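Long-range contacts in acetate kinase (Entamoeba histolytica, PDB 4H0O), which is a pyrophosphate-dependent acetate kinase of the ASKHA superfamily that probably interconverts acetate and acetyl phosphate: residues V16-V21 / D389-I394; Y150-T155 / L395-E400; V94-V99 / G135-S140; S25-V30 / S39-R44; A208-T213 / F332-G337. All blocks are in the same frame, centred on the assembly; numbering follows the deposited sequence.

Contact 1. Residues V16-V21 / D389-I394; sequences VLIFNV and DEELVI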
# COMPACT_ATOMS: atom_id res chain seq x y z
N VAL B 16 -0.39 -40.73 -8.90
CA VAL B 16 -0.20 -39.39 -9.47
C VAL B 16 1.22 -38.92 -9.21
O VAL B 16 1.68 -38.88 -8.06
CB VAL B 16 -1.19 -38.37 -8.88
CG1 VAL B 16 -1.00 -37.01 -9.53
CG2 VAL B 16 -2.62 -38.84 -9.08
N LEU B 17 1.93 -38.56 -10.28
CA LEU B 17 3.28 -38.04 -10.18
C LEU B 17 3.26 -36.52 -10.10
O LEU B 17 2.74 -35.85 -11.00
CB LEU B 17 4.11 -38.49 -11.39
CG LEU B 17 5.53 -37.94 -11.54
CD1 LEU B 17 6.38 -38.34 -10.35
CD2 LEU B 17 6.16 -38.40 -12.84
N ILE B 18 3.79 -35.96 -9.01
CA ILE B 18 3.90 -34.51 -8.88
C ILE B 18 5.35 -34.06 -8.97
O ILE B 18 6.21 -34.54 -8.22
CB ILE B 18 3.28 -33.99 -7.56
CG1 ILE B 18 1.75 -33.92 -7.66
CG2 ILE B 18 3.81 -32.60 -7.21
CD1 ILE B 18 1.08 -35.19 -7.27
N PHE B 19 5.64 -33.15 -9.90
CA PHE B 19 6.98 -32.58 -10.02
C PHE B 19 7.08 -31.25 -9.28
O PHE B 19 6.26 -30.36 -9.47
CB PHE B 19 7.36 -32.40 -11.48
CG PHE B 19 7.82 -33.66 -12.16
CD1 PHE B 19 8.96 -34.32 -11.72
CD2 PHE B 19 7.13 -34.17 -13.25
CE1 PHE B 19 9.39 -35.47 -12.35
CE2 PHE B 19 7.56 -35.32 -13.89
CZ PHE B 19 8.69 -35.97 -13.43
N ASN B 20 8.11 -31.13 -8.44
CA ASN B 20 8.38 -29.87 -7.75
C ASN B 20 9.74 -29.32 -8.20
O ASN B 20 10.79 -29.79 -7.75
CB ASN B 20 8.36 -30.08 -6.24
CG ASN B 20 8.32 -28.77 -5.47
OD1 ASN B 20 8.48 -27.69 -6.04
ND2 ASN B 20 8.11 -28.87 -4.16
N VAL B 21 9.71 -28.34 -9.10
CA VAL B 21 10.95 -27.75 -9.61
C VAL B 21 11.60 -26.87 -8.55
O VAL B 21 10.99 -25.91 -8.07
CB VAL B 21 10.70 -26.92 -10.89
CG1 VAL B 21 11.99 -26.31 -11.38
CG2 VAL B 21 10.09 -27.78 -11.98
N ASP B 389 0.88 -27.68 2.42
CA ASP B 389 2.01 -28.43 1.86
C ASP B 389 2.00 -28.39 0.33
O ASP B 389 1.00 -28.72 -0.30
CB ASP B 389 2.01 -29.88 2.36
CG ASP B 389 2.99 -30.76 1.60
OD1 ASP B 389 4.18 -30.81 1.99
OD2 ASP B 389 2.57 -31.40 0.61
N GLU B 390 3.13 -27.98 -0.24
CA GLU B 390 3.27 -27.77 -1.68
C GLU B 390 2.72 -28.88 -2.57
O GLU B 390 2.04 -28.61 -3.56
CB GLU B 390 4.74 -27.53 -2.04
CG GLU B 390 5.34 -26.25 -1.49
CD GLU B 390 6.70 -25.95 -2.09
OE1 GLU B 390 6.76 -25.16 -3.06
OE2 GLU B 390 7.71 -26.52 -1.61
N GLU B 391 3.02 -30.13 -2.22
CA GLU B 391 2.63 -31.26 -3.07
C GLU B 391 1.13 -31.52 -3.02
O GLU B 391 0.51 -31.75 -4.06
CB GLU B 391 3.41 -32.52 -2.71
CG GLU B 391 4.84 -32.52 -3.23
CD GLU B 391 5.71 -31.49 -2.55
OE1 GLU B 391 5.51 -31.24 -1.34
OE2 GLU B 391 6.59 -30.92 -3.23
N LEU B 392 0.56 -31.49 -1.82
CA LEU B 392 -0.88 -31.69 -1.66
C LEU B 392 -1.65 -30.61 -2.41
O LEU B 392 -2.73 -30.87 -2.95
CB LEU B 392 -1.26 -31.67 -0.17
CG LEU B 392 -0.59 -32.71 0.72
CD1 LEU B 392 -1.11 -32.62 2.15
CD2 LEU B 392 -0.80 -34.11 0.17
N VAL B 393 -1.08 -29.40 -2.46
CA VAL B 393 -1.69 -28.28 -3.16
C VAL B 393 -1.84 -28.55 -4.66
O VAL B 393 -2.89 -28.29 -5.25
CB VAL B 393 -0.89 -26.98 -2.94
CG1 VAL B 393 -1.34 -25.90 -3.90
CG2 VAL B 393 -1.04 -26.50 -1.50
N ILE B 394 -0.78 -29.08 -5.27
CA ILE B 394 -0.81 -29.44 -6.68
C ILE B 394 -1.68 -30.68 -6.90
O ILE B 394 -2.41 -30.78 -7.89
CB ILE B 394 0.60 -29.69 -7.24
CG1 ILE B 394 1.48 -28.46 -7.03
CG2 ILE B 394 0.55 -30.06 -8.72
CD1 ILE B 394 2.93 -28.68 -7.41
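Asn20 reaches out from strand 16-21 at about a right angle to two consecutive glutamates at the start of helix 390-402. Its CG is anti to the backbone N (chi1 -167°), which carries the amide across to the helix. ND2 then donates to Glu391 OE2 at 2.7 Å, meeting the oxygen nearly along its C-O axis, although the amide and carboxylate planes are 43° apart and the bond is bent. Glu390 OE2 lies farther from the same ND2, at 3.5 Å, and that second bond is weak. Glu391 CG, placed beside the backbone N by chi1, lies 4.1 Å from Ile18 CG2, and the bend at chi2 (68°) then turns the carboxylate to Asn20, so the one side chain serves both the polar and the apolar half of the contact. Farther along the helix, Ile394 and Ile18 slide past each other in opposite directions, with Ile18 CG2 at 4.0 Å from Ile394 CD1. Asp389 caps the helix: OD2 accepts from Leu392 N through its anti lone pair at 3.2 Å, and more weakly from Glu391 N. Asn20 and Glu390 are both predicted Mg(2+) ligands, and Arg97, predicted to bind substrate, lies close to Ile394. Two carboxylates gathered round a single amide suggest a negatively charged patch, consistent with a metal site, in which one acid could have a raised pKa.

Contact 2. Residues Y150-T155 / L395-E400; sequences YVAIDT and LQKGKE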
# COMPACT_ATOMS: atom_id res chain seq x y z
N TYR B 150 -1.64 -32.26 -16.12
CA TYR B 150 -2.26 -30.97 -15.84
C TYR B 150 -1.25 -29.98 -15.28
O TYR B 150 -0.27 -30.36 -14.64
CB TYR B 150 -3.43 -31.13 -14.87
CG TYR B 150 -3.05 -31.58 -13.47
CD1 TYR B 150 -2.90 -32.92 -13.17
CD2 TYR B 150 -2.87 -30.66 -12.44
CE1 TYR B 150 -2.57 -33.34 -11.89
CE2 TYR B 150 -2.54 -31.06 -11.17
CZ TYR B 150 -2.39 -32.40 -10.90
OH TYR B 150 -2.06 -32.81 -9.63
N VAL B 151 -1.51 -28.70 -15.53
CA VAL B 151 -0.66 -27.65 -15.00
C VAL B 151 -1.45 -26.78 -14.02
O VAL B 151 -2.48 -26.20 -14.37
CB VAL B 151 -0.01 -26.81 -16.12
CG1 VAL B 151 -1.06 -26.29 -17.09
CG2 VAL B 151 0.80 -25.67 -15.54
N ALA B 152 -0.98 -26.72 -12.78
CA ALA B 152 -1.61 -25.87 -11.77
C ALA B 152 -1.02 -24.47 -11.87
O ALA B 152 0.18 -24.28 -11.64
CB ALA B 152 -1.38 -26.45 -10.39
N ILE B 153 -1.85 -23.48 -12.21
CA ILE B 153 -1.37 -22.12 -12.42
C ILE B 153 -1.55 -21.24 -11.17
O ILE B 153 -2.66 -21.07 -10.67
CB ILE B 153 -2.04 -21.44 -13.64
CG1 ILE B 153 -1.47 -22.00 -14.95
CG2 ILE B 153 -1.82 -19.95 -13.62
CD1 ILE B 153 -2.14 -23.25 -15.43
N ASP B 154 -0.45 -20.66 -10.69
CA ASP B 154 -0.44 -19.93 -9.42
C ASP B 154 -1.19 -18.59 -9.49
O ASP B 154 -1.49 -18.00 -8.45
CB ASP B 154 1.00 -19.70 -8.96
CG ASP B 154 1.12 -19.57 -7.45
OD1 ASP B 154 0.47 -20.37 -6.74
OD2 ASP B 154 1.87 -18.69 -6.98
N THR B 155 -1.51 -18.13 -10.69
CA THR B 155 -2.18 -16.84 -10.87
C THR B 155 -3.68 -16.96 -11.16
O THR B 155 -4.40 -15.97 -11.12
CB THR B 155 -1.53 -16.01 -12.00
OG1 THR B 155 -1.45 -16.79 -13.19
CG2 THR B 155 -0.13 -15.57 -11.60
N LEU B 395 -1.60 -31.62 -5.96
CA LEU B 395 -2.41 -32.83 -6.01
C LEU B 395 -3.90 -32.50 -5.94
O LEU B 395 -4.71 -33.08 -6.66
CB LEU B 395 -2.03 -33.78 -4.87
CG LEU B 395 -2.77 -35.12 -4.87
CD1 LEU B 395 -2.45 -35.91 -6.13
CD2 LEU B 395 -2.44 -35.93 -3.62
N GLN B 396 -4.25 -31.55 -5.07
CA GLN B 396 -5.64 -31.15 -4.89
C GLN B 396 -6.23 -30.56 -6.17
O GLN B 396 -7.40 -30.78 -6.49
CB GLN B 396 -5.76 -30.14 -3.74
CG GLN B 396 -7.18 -29.67 -3.48
CD GLN B 396 -8.10 -30.79 -3.02
OE1 GLN B 396 -7.74 -31.58 -2.15
NE2 GLN B 396 -9.29 -30.86 -3.60
N LYS B 397 -5.41 -29.81 -6.90
CA LYS B 397 -5.83 -29.22 -8.17
C LYS B 397 -6.14 -30.34 -9.16
O LYS B 397 -7.02 -30.20 -10.01
CB LYS B 397 -4.73 -28.31 -8.72
CG LYS B 397 -5.24 -27.17 -9.61
CD LYS B 397 -6.19 -26.26 -8.82
CE LYS B 397 -7.18 -25.54 -9.72
NZ LYS B 397 -7.64 -26.42 -10.84
N GLY B 398 -5.44 -31.46 -9.02
CA GLY B 398 -5.67 -32.61 -9.87
C GLY B 398 -6.96 -33.36 -9.56
O GLY B 398 -7.63 -33.84 -10.48
N LYS B 399 -7.29 -33.47 -8.27
CA LYS B 399 -8.55 -34.06 -7.86
C LYS B 399 -9.70 -33.25 -8.45
O LYS B 399 -10.72 -33.79 -8.85
CB LYS B 399 -8.68 -34.08 -6.33
CG LYS B 399 -7.56 -34.80 -5.59
CD LYS B 399 -7.85 -34.86 -4.09
CE LYS B 399 -6.61 -35.25 -3.29
NZ LYS B 399 -6.86 -35.23 -1.82
N GLU B 400 -9.51 -31.94 -8.49
CA GLU B 400 -10.51 -31.02 -8.99
C GLU B 400 -10.71 -31.17 -10.50
O GLU B 400 -11.82 -31.03 -11.01
CB GLU B 400 -10.09 -29.59 -8.65
CG GLU B 400 -11.06 -28.50 -9.04
CD GLU B 400 -10.60 -27.14 -8.55
OE1 GLU B 400 -9.99 -27.08 -7.46
OE2 GLU B 400 -10.83 -26.14 -9.26
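Helix 390-402, the last of the chain, lies obliquely across the N-terminal sheet of this ribonuclease H-like fold. Residues 395-400 pack on strand 148-153, the strand that runs into Asp154, the predicted proton donor/acceptor. Leu395 comes first. Its CB points away from the strand, and the side chain packs on Val16 and Ile18, but its CA sits 3.6 Å from Tyr150 OH, the hydroxyl that is hydrogen-bonded to the carbonyl of Ile394 one residue earlier. Gln396 turns off towards helix 185-195. Lys397 starts toward the strand, with CG anti to its backbone N, and lays its CG 4.0 Å from Ala152 CB, so the aliphatic root of the lysine does the packing while the amine swings off. Gly398 is the centre of the contact. Its CA stands over one face of the Tyr150 ring, 3.8 Å from the centroid and 25° off the normal, a CH-pi contact in which backbone meets ring with no side chain between. The nearest ring atom to that CA is CZ, at 3.4 Å. Tyr150 holds its ring there with CG in the crowded position between the backbone N and carbonyl carbon (chi1 66°). Next along, Lys399 points away and pairs with Asp34. Three residues after Lys397, Glu400 turns back to it: its OE2 forms a salt bridge to Lys397 NZ at 3.6 Å.

Contact 3. Residues V94-V99 / G135-S140; sequences VGHRFV and GVIEIS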
# COMPACT_ATOMS: atom_id res chain seq x y z
N VAL B 94 0.06 -36.79 -14.22
CA VAL B 94 1.23 -35.98 -13.86
C VAL B 94 0.79 -34.55 -13.57
O VAL B 94 0.11 -33.92 -14.38
CB VAL B 94 2.30 -35.98 -14.97
CG1 VAL B 94 3.59 -35.34 -14.46
CG2 VAL B 94 2.58 -37.39 -15.44
N GLY B 95 1.16 -34.05 -12.39
CA GLY B 95 0.84 -32.68 -12.02
C GLY B 95 2.06 -31.78 -12.12
O GLY B 95 3.17 -32.18 -11.76
N HIS B 96 1.85 -30.57 -12.63
CA HIS B 96 2.94 -29.60 -12.77
C HIS B 96 2.53 -28.26 -12.16
O HIS B 96 1.35 -27.97 -12.01
CB HIS B 96 3.29 -29.40 -14.24
CG HIS B 96 3.73 -30.65 -14.93
ND1 HIS B 96 5.05 -31.05 -14.99
CD2 HIS B 96 3.02 -31.59 -15.61
CE1 HIS B 96 5.14 -32.18 -15.67
NE2 HIS B 96 3.92 -32.53 -16.06
N ARG B 97 3.52 -27.43 -11.84
CA ARG B 97 3.26 -26.14 -11.23
C ARG B 97 3.86 -25.01 -12.07
O ARG B 97 5.07 -25.00 -12.32
CB ARG B 97 3.82 -26.11 -9.81
CG ARG B 97 3.58 -24.82 -9.06
CD ARG B 97 4.03 -24.95 -7.61
NE ARG B 97 3.66 -23.77 -6.82
CZ ARG B 97 4.46 -22.74 -6.59
NH1 ARG B 97 5.69 -22.73 -7.09
NH2 ARG B 97 4.04 -21.72 -5.86
N PHE B 98 3.02 -24.07 -12.49
CA PHE B 98 3.46 -22.93 -13.30
C PHE B 98 3.17 -21.65 -12.53
O PHE B 98 2.03 -21.39 -12.14
CB PHE B 98 2.69 -22.93 -14.62
CG PHE B 98 3.45 -22.33 -15.77
CD1 PHE B 98 4.48 -23.03 -16.39
CD2 PHE B 98 3.09 -21.08 -16.27
CE1 PHE B 98 5.16 -22.48 -17.46
CE2 PHE B 98 3.77 -20.53 -17.34
CZ PHE B 98 4.80 -21.23 -17.94
N VAL B 99 4.21 -20.85 -12.30
CA VAL B 99 4.11 -19.66 -11.46
C VAL B 99 3.20 -18.57 -12.03
O VAL B 99 2.29 -18.10 -11.35
CB VAL B 99 5.50 -19.06 -11.15
CG1 VAL B 99 5.36 -17.68 -10.55
CG2 VAL B 99 6.27 -19.97 -10.21
N GLY B 135 10.18 -26.74 -19.33
CA GLY B 135 11.07 -27.77 -19.83
C GLY B 135 10.71 -29.14 -19.29
O GLY B 135 10.74 -30.14 -20.01
N VAL B 136 10.36 -29.19 -18.00
CA VAL B 136 9.95 -30.43 -17.36
C VAL B 136 8.62 -30.92 -17.94
O VAL B 136 8.46 -32.11 -18.19
CB VAL B 136 9.83 -30.26 -15.83
CG1 VAL B 136 9.21 -31.49 -15.18
CG2 VAL B 136 11.20 -29.97 -15.23
N ILE B 137 7.70 -29.99 -18.18
CA ILE B 137 6.41 -30.32 -18.79
C ILE B 137 6.58 -30.92 -20.20
O ILE B 137 5.97 -31.94 -20.52
CB ILE B 137 5.47 -29.09 -18.85
CG1 ILE B 137 4.97 -28.74 -17.44
CG2 ILE B 137 4.29 -29.35 -19.76
CD1 ILE B 137 4.08 -27.51 -17.39
N GLU B 138 7.41 -30.28 -21.03
CA GLU B 138 7.66 -30.78 -22.38
C GLU B 138 8.25 -32.19 -22.42
O GLU B 138 7.80 -33.04 -23.19
CB GLU B 138 8.54 -29.80 -23.17
CG GLU B 138 7.77 -28.87 -24.10
CD GLU B 138 8.67 -28.13 -25.07
OE1 GLU B 138 9.89 -28.01 -24.80
OE2 GLU B 138 8.16 -27.66 -26.12
N ILE B 139 9.25 -32.44 -21.58
CA ILE B 139 9.87 -33.76 -21.54
C ILE B 139 8.92 -34.79 -20.92
O ILE B 139 8.97 -35.98 -21.26
CB ILE B 139 11.24 -33.73 -20.79
CG1 ILE B 139 12.27 -34.56 -21.55
CG2 ILE B 139 11.10 -34.21 -19.35
CD1 ILE B 139 12.57 -34.04 -22.93
N SER B 140 8.03 -34.33 -20.04
CA SER B 140 7.11 -35.22 -19.34
C SER B 140 6.01 -35.70 -20.29
O SER B 140 5.59 -36.86 -20.23
CB SER B 140 6.51 -34.50 -18.13
OG SER B 140 6.10 -35.41 -17.14
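The side chain of His96 spans the gap between strand 93-98 and helix 129-143, which run nearly antiparallel. It starts at CB, 3.7 Å from Ile137 CG1 and scarcely farther from CD1 of the same residue. With CG anti to the carbonyl carbon (chi1 -59°), the ring is brought face-on to the isoleucine: CG and ND1 each lie 3.4 Å from Ile137 CG1, which sits over one face in a CH-pi contact, 24° off the ring normal and displaced towards the rim. Farther out the ring meets the helix by its edge. CE1 is 3.6 Å from Ser140 CB, and Val136 CG1 approaches the same carbon near the ring plane at 4.2 Å. At the tip NE2 is hydrogen-bonded to Gln149 OE1, from the neighbouring strand 148-153. Val94 completes the strand side, its CG1 at 3.7 Å from Ser140 OG. Arg97, the residue after His96 and a predicted substrate ligand, points away from the helix. Gln149 also binds the carbonyl of Ser140 through its NE2, so a single amide engages ring and helix together. An amide oxygen as partner implies that His96 carries its proton on NE2, consistent with a structural imidazole held in a buried layer.

Contact 4. Residues S25-V30 / S39-R44; sequences SLTYKV and SGKSNR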
# COMPACT_ATOMS: atom_id res chain seq x y z
N SER B 25 17.88 -28.45 -7.65
CA SER B 25 17.45 -29.81 -7.93
C SER B 25 15.97 -29.91 -8.26
O SER B 25 15.21 -28.96 -8.08
CB SER B 25 17.76 -30.72 -6.74
OG SER B 25 16.87 -30.46 -5.67
N LEU B 26 15.57 -31.08 -8.75
CA LEU B 26 14.17 -31.40 -8.98
C LEU B 26 13.74 -32.46 -7.97
O LEU B 26 14.45 -33.45 -7.77
CB LEU B 26 13.97 -31.93 -10.40
CG LEU B 26 12.57 -32.47 -10.73
CD1 LEU B 26 11.55 -31.36 -10.66
CD2 LEU B 26 12.54 -33.13 -12.11
N THR B 27 12.60 -32.24 -7.32
CA THR B 27 12.03 -33.25 -6.43
C THR B 27 10.70 -33.74 -6.98
O THR B 27 10.09 -33.08 -7.82
CB THR B 27 11.82 -32.70 -5.00
OG1 THR B 27 10.78 -31.71 -5.02
CG2 THR B 27 13.10 -32.07 -4.47
N TYR B 28 10.26 -34.91 -6.51
CA TYR B 28 8.99 -35.47 -6.96
C TYR B 28 8.34 -36.30 -5.87
O TYR B 28 9.01 -36.79 -4.96
CB TYR B 28 9.18 -36.34 -8.21
CG TYR B 28 9.68 -37.74 -7.93
CD1 TYR B 28 11.04 -38.01 -7.85
CD2 TYR B 28 8.80 -38.80 -7.75
CE1 TYR B 28 11.51 -39.29 -7.61
CE2 TYR B 28 9.25 -40.08 -7.50
CZ TYR B 28 10.60 -40.32 -7.43
OH TYR B 28 11.06 -41.59 -7.18
N LYS B 29 7.03 -36.48 -5.97
CA LYS B 29 6.30 -37.40 -5.11
C LYS B 29 5.27 -38.14 -5.94
O LYS B 29 4.77 -37.62 -6.94
CB LYS B 29 5.62 -36.64 -3.96
CG LYS B 29 6.57 -36.07 -2.92
CD LYS B 29 5.80 -35.52 -1.73
CE LYS B 29 6.72 -34.84 -0.72
NZ LYS B 29 7.66 -35.80 -0.08
N VAL B 30 4.95 -39.37 -5.53
CA VAL B 30 3.86 -40.12 -6.14
C VAL B 30 2.80 -40.40 -5.09
O VAL B 30 3.11 -40.86 -3.98
CB VAL B 30 4.35 -41.44 -6.77
CG1 VAL B 30 3.19 -42.17 -7.44
CG2 VAL B 30 5.45 -41.18 -7.79
N SER B 39 9.11 -41.13 -3.66
CA SER B 39 9.56 -39.74 -3.69
C SER B 39 11.06 -39.69 -3.93
O SER B 39 11.76 -40.69 -3.73
CB SER B 39 9.21 -39.03 -2.39
OG SER B 39 10.00 -39.51 -1.32
N GLY B 40 11.57 -38.54 -4.35
CA GLY B 40 12.99 -38.43 -4.63
C GLY B 40 13.50 -37.03 -4.89
O GLY B 40 12.72 -36.11 -5.12
N LYS B 41 14.82 -36.88 -4.85
CA LYS B 41 15.48 -35.61 -5.12
C LYS B 41 16.69 -35.87 -6.01
O LYS B 41 17.44 -36.82 -5.78
CB LYS B 41 15.91 -34.94 -3.81
CG LYS B 41 14.79 -34.76 -2.79
CD LYS B 41 15.32 -34.25 -1.45
CE LYS B 41 14.20 -34.13 -0.43
NZ LYS B 41 14.71 -33.74 0.92
N SER B 42 16.87 -35.03 -7.03
CA SER B 42 18.01 -35.16 -7.93
C SER B 42 19.21 -34.39 -7.37
O SER B 42 19.06 -33.59 -6.44
CB SER B 42 17.67 -34.62 -9.31
OG SER B 42 17.52 -33.21 -9.28
N ASN B 43 20.38 -34.64 -7.94
CA ASN B 43 21.60 -33.91 -7.58
C ASN B 43 21.92 -33.89 -6.08
O ASN B 43 22.21 -32.83 -5.53
CB ASN B 43 21.53 -32.47 -8.11
CG ASN B 43 21.44 -32.40 -9.63
OD1 ASN B 43 21.90 -33.30 -10.33
ND2 ASN B 43 20.86 -31.32 -10.14
N ARG B 44 21.87 -35.05 -5.43
CA ARG B 44 22.17 -35.13 -4.01
C ARG B 44 23.67 -35.33 -3.76
O ARG B 44 24.35 -35.99 -4.55
CB ARG B 44 21.38 -36.26 -3.35
CG ARG B 44 19.90 -36.25 -3.68
CD ARG B 44 19.35 -34.83 -3.71
NE ARG B 44 19.18 -34.28 -2.37
CZ ARG B 44 19.01 -32.99 -2.10
NH1 ARG B 44 18.99 -32.11 -3.09
NH2 ARG B 44 18.86 -32.59 -0.85
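One face of the Tyr28 ring is spread over the backbone of the facing strand: Gly40 N stands 3.3 Å above the ring plane and Ser39 C on the same side, both towards the rim, while Val30 CG2 meets the ring edge in plane. Because Gly40 has no side chain, the ring lies flat on the peptide, with CE1 at 3.4 Å from Gly40 CA. CG of Tyr28 is in the crowded position (chi1 81°), and the hydroxyl beyond is hydrogen-bonded to His57. The Arg44 guanidinium has Lys41 CD over one face and Ser42 O at its edge, and approaches Ser25 OG obliquely, NH1 to OG being 3.7 Å. The two strands pair antiparallel. Tyr28 and Gly40 form a hydrogen-bonded pair: Tyr28 N donates to Gly40 O at 3.1 Å, in the carbonyl plane, and Gly40 N to Tyr28 O at 3.2 Å, from above the Tyr28 carbonyl plane. Thr27 with Lys41 and Lys29 with Ser39 are the non-hydrogen-bonded pairs, and Thr27 CG2 lies beside Lys41 CG at 3.6 Å, the two side chains pointing the same way. Where the pairing ends, Ser42 substitutes a side chain for a carbonyl: Leu26 N donates to its OG at 2.9 Å, almost straight (174°), while Ser42 N still donates to Leu26 O in the carbonyl plane. Asn43 and Arg44, both opposite Phe54, then form a G1 beta bulge as the chain turns a corner. Together strands 26-31 and 36-44 make a beta hairpin that continues the N-terminal sheet of the ribonuclease H-like fold outward from strand 16-21.

Contact 5. Residues A208-T213 / F332-G337; sequences ACHLGT and FTDQMG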
# COMPACT_ATOMS: atom_id res chain seq x y z
N ALA B 208 -6.93 -14.43 4.20
CA ALA B 208 -5.87 -15.43 4.35
C ALA B 208 -4.50 -14.78 4.25
O ALA B 208 -4.29 -13.90 3.41
CB ALA B 208 -6.02 -16.52 3.31
N CYS B 209 -3.57 -15.23 5.08
CA CYS B 209 -2.21 -14.70 5.05
C CYS B 209 -1.20 -15.79 4.70
O CYS B 209 -0.91 -16.67 5.52
CB CYS B 209 -1.85 -14.07 6.39
SG CYS B 209 -3.03 -12.85 6.98
N HIS B 210 -0.68 -15.75 3.48
CA HIS B 210 0.37 -16.66 3.06
C HIS B 210 1.71 -16.07 3.49
O HIS B 210 2.32 -15.29 2.76
CB HIS B 210 0.34 -16.86 1.54
CG HIS B 210 1.36 -17.82 1.02
ND1 HIS B 210 1.02 -19.02 0.43
CD2 HIS B 210 2.72 -17.75 0.98
CE1 HIS B 210 2.12 -19.66 0.06
NE2 HIS B 210 3.16 -18.90 0.38
N LEU B 211 2.15 -16.42 4.69
CA LEU B 211 3.39 -15.88 5.23
C LEU B 211 4.54 -16.87 4.98
O LEU B 211 4.82 -17.74 5.81
CB LEU B 211 3.23 -15.55 6.72
CG LEU B 211 2.07 -14.58 7.00
CD1 LEU B 211 2.08 -14.08 8.45
CD2 LEU B 211 2.10 -13.41 6.03
N GLY B 212 5.18 -16.71 3.83
CA GLY B 212 6.15 -17.69 3.37
C GLY B 212 7.61 -17.36 3.64
O GLY B 212 7.93 -16.31 4.19
N THR B 213 8.49 -18.28 3.25
CA THR B 213 9.92 -18.09 3.41
C THR B 213 10.45 -17.24 2.26
O THR B 213 11.46 -16.56 2.39
CB THR B 213 10.67 -19.43 3.44
OG1 THR B 213 12.04 -19.20 3.80
CG2 THR B 213 10.62 -20.10 2.07
N PHE B 332 -3.84 -18.06 9.02
CA PHE B 332 -2.42 -18.01 8.73
C PHE B 332 -1.96 -19.29 8.03
O PHE B 332 -2.37 -20.39 8.40
CB PHE B 332 -1.62 -17.81 10.01
CG PHE B 332 -1.86 -16.49 10.67
CD1 PHE B 332 -1.23 -15.35 10.21
CD2 PHE B 332 -2.71 -16.39 11.76
CE1 PHE B 332 -1.44 -14.12 10.82
CE2 PHE B 332 -2.93 -15.17 12.38
CZ PHE B 332 -2.30 -14.04 11.91
N THR B 333 -1.11 -19.15 7.02
CA THR B 333 -0.60 -20.32 6.31
C THR B 333 0.86 -20.16 5.89
O THR B 333 1.46 -19.11 6.11
CB THR B 333 -1.48 -20.68 5.09
OG1 THR B 333 -1.10 -21.96 4.58
CG2 THR B 333 -1.34 -19.64 4.00
N ASP B 334 1.40 -21.22 5.30
CA ASP B 334 2.83 -21.32 4.99
C ASP B 334 3.74 -21.21 6.21
O ASP B 334 3.28 -20.96 7.32
CB ASP B 334 3.25 -20.34 3.89
CG ASP B 334 4.71 -20.51 3.50
OD1 ASP B 334 5.37 -21.41 4.06
OD2 ASP B 334 5.20 -19.75 2.64
N GLN B 335 5.04 -21.41 5.98
CA GLN B 335 6.04 -21.60 7.04
C GLN B 335 5.94 -20.67 8.25
O GLN B 335 5.81 -21.12 9.38
CB GLN B 335 7.46 -21.57 6.46
CG GLN B 335 8.14 -22.93 6.39
CD GLN B 335 9.40 -23.00 7.23
OE1 GLN B 335 9.99 -21.97 7.58
NE2 GLN B 335 9.82 -24.22 7.57
N MET B 336 5.99 -19.36 8.00
CA MET B 336 5.97 -18.39 9.10
C MET B 336 4.60 -18.27 9.78
O MET B 336 4.53 -18.03 10.98
CB MET B 336 6.46 -17.02 8.62
CG MET B 336 7.91 -17.03 8.13
SD MET B 336 9.04 -17.78 9.32
CE MET B 336 10.54 -17.92 8.36
N GLY B 337 3.54 -18.44 9.00
CA GLY B 337 2.19 -18.37 9.54
C GLY B 337 1.87 -19.54 10.45
O GLY B 337 1.12 -19.40 11.42
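Leu211 O accepts from Met336 N at 3.0 Å, nearly along the C=O axis, and so fixes the first turn of helix 334-339 to the end of strand 205-211. Just before it the strands pair in parallel. Thr333 N donates to Cys209 O at 2.9 Å in the carbonyl plane, and Leu211 N reaches Thr333 O at 3.1 Å from well above the plane of the Thr333 carbonyl. On the face that carries Cys209 and Phe332, the Phe332 ring is touched at its edge by Leu211 CD1 at 4.0 Å, the two side chains lying side by side, and Cys209 SG makes an oblique sulfur-aromatic contact with the same ring. On the face of His210 and Thr333, Asp334 CB makes a CH-pi contact over the imidazole of His210, 3.9 Å from its centroid and 15° off the normal. A second shell sets that ring: ND1 is hydrogen-bonded to Ser187 OG, and the ring stacks with His184, a predicted transition-state stabiliser. Thr333 OG1 is held by the carbonyl of Ala386. Met336 lies near Asp284, a predicted ATP-site residue. Helices 299-324 and 341-350 cover the side of Cys209, Leu211 and Phe332, while helix 185-195 packs against His210 and Thr333.

Overall arrangement
Contacts 1 to 4 all reach the N-terminal sheet, in which strands 36-44, 26-31, 16-21, 93-98 and 148-153 follow in that order. Contacts 1 and 2 share helix 390-402, their centres about 9 Å apart, and interlace along the chain; contacts 4, 3 and 5, in that order, all lie within the loop closed by contact 1, the centres of 3 and 4 each about 11 Å from its own. Contact 5 belongs to the second sheet, about 18 Å from contact 1 and 25 Å from contact 3, centre to centre, touching none. The chain builds one sheet, then the other, and returns its last helix to the first, bringing together Asn20 and Glu390, predicted Mg(2+) ligands distant in sequence.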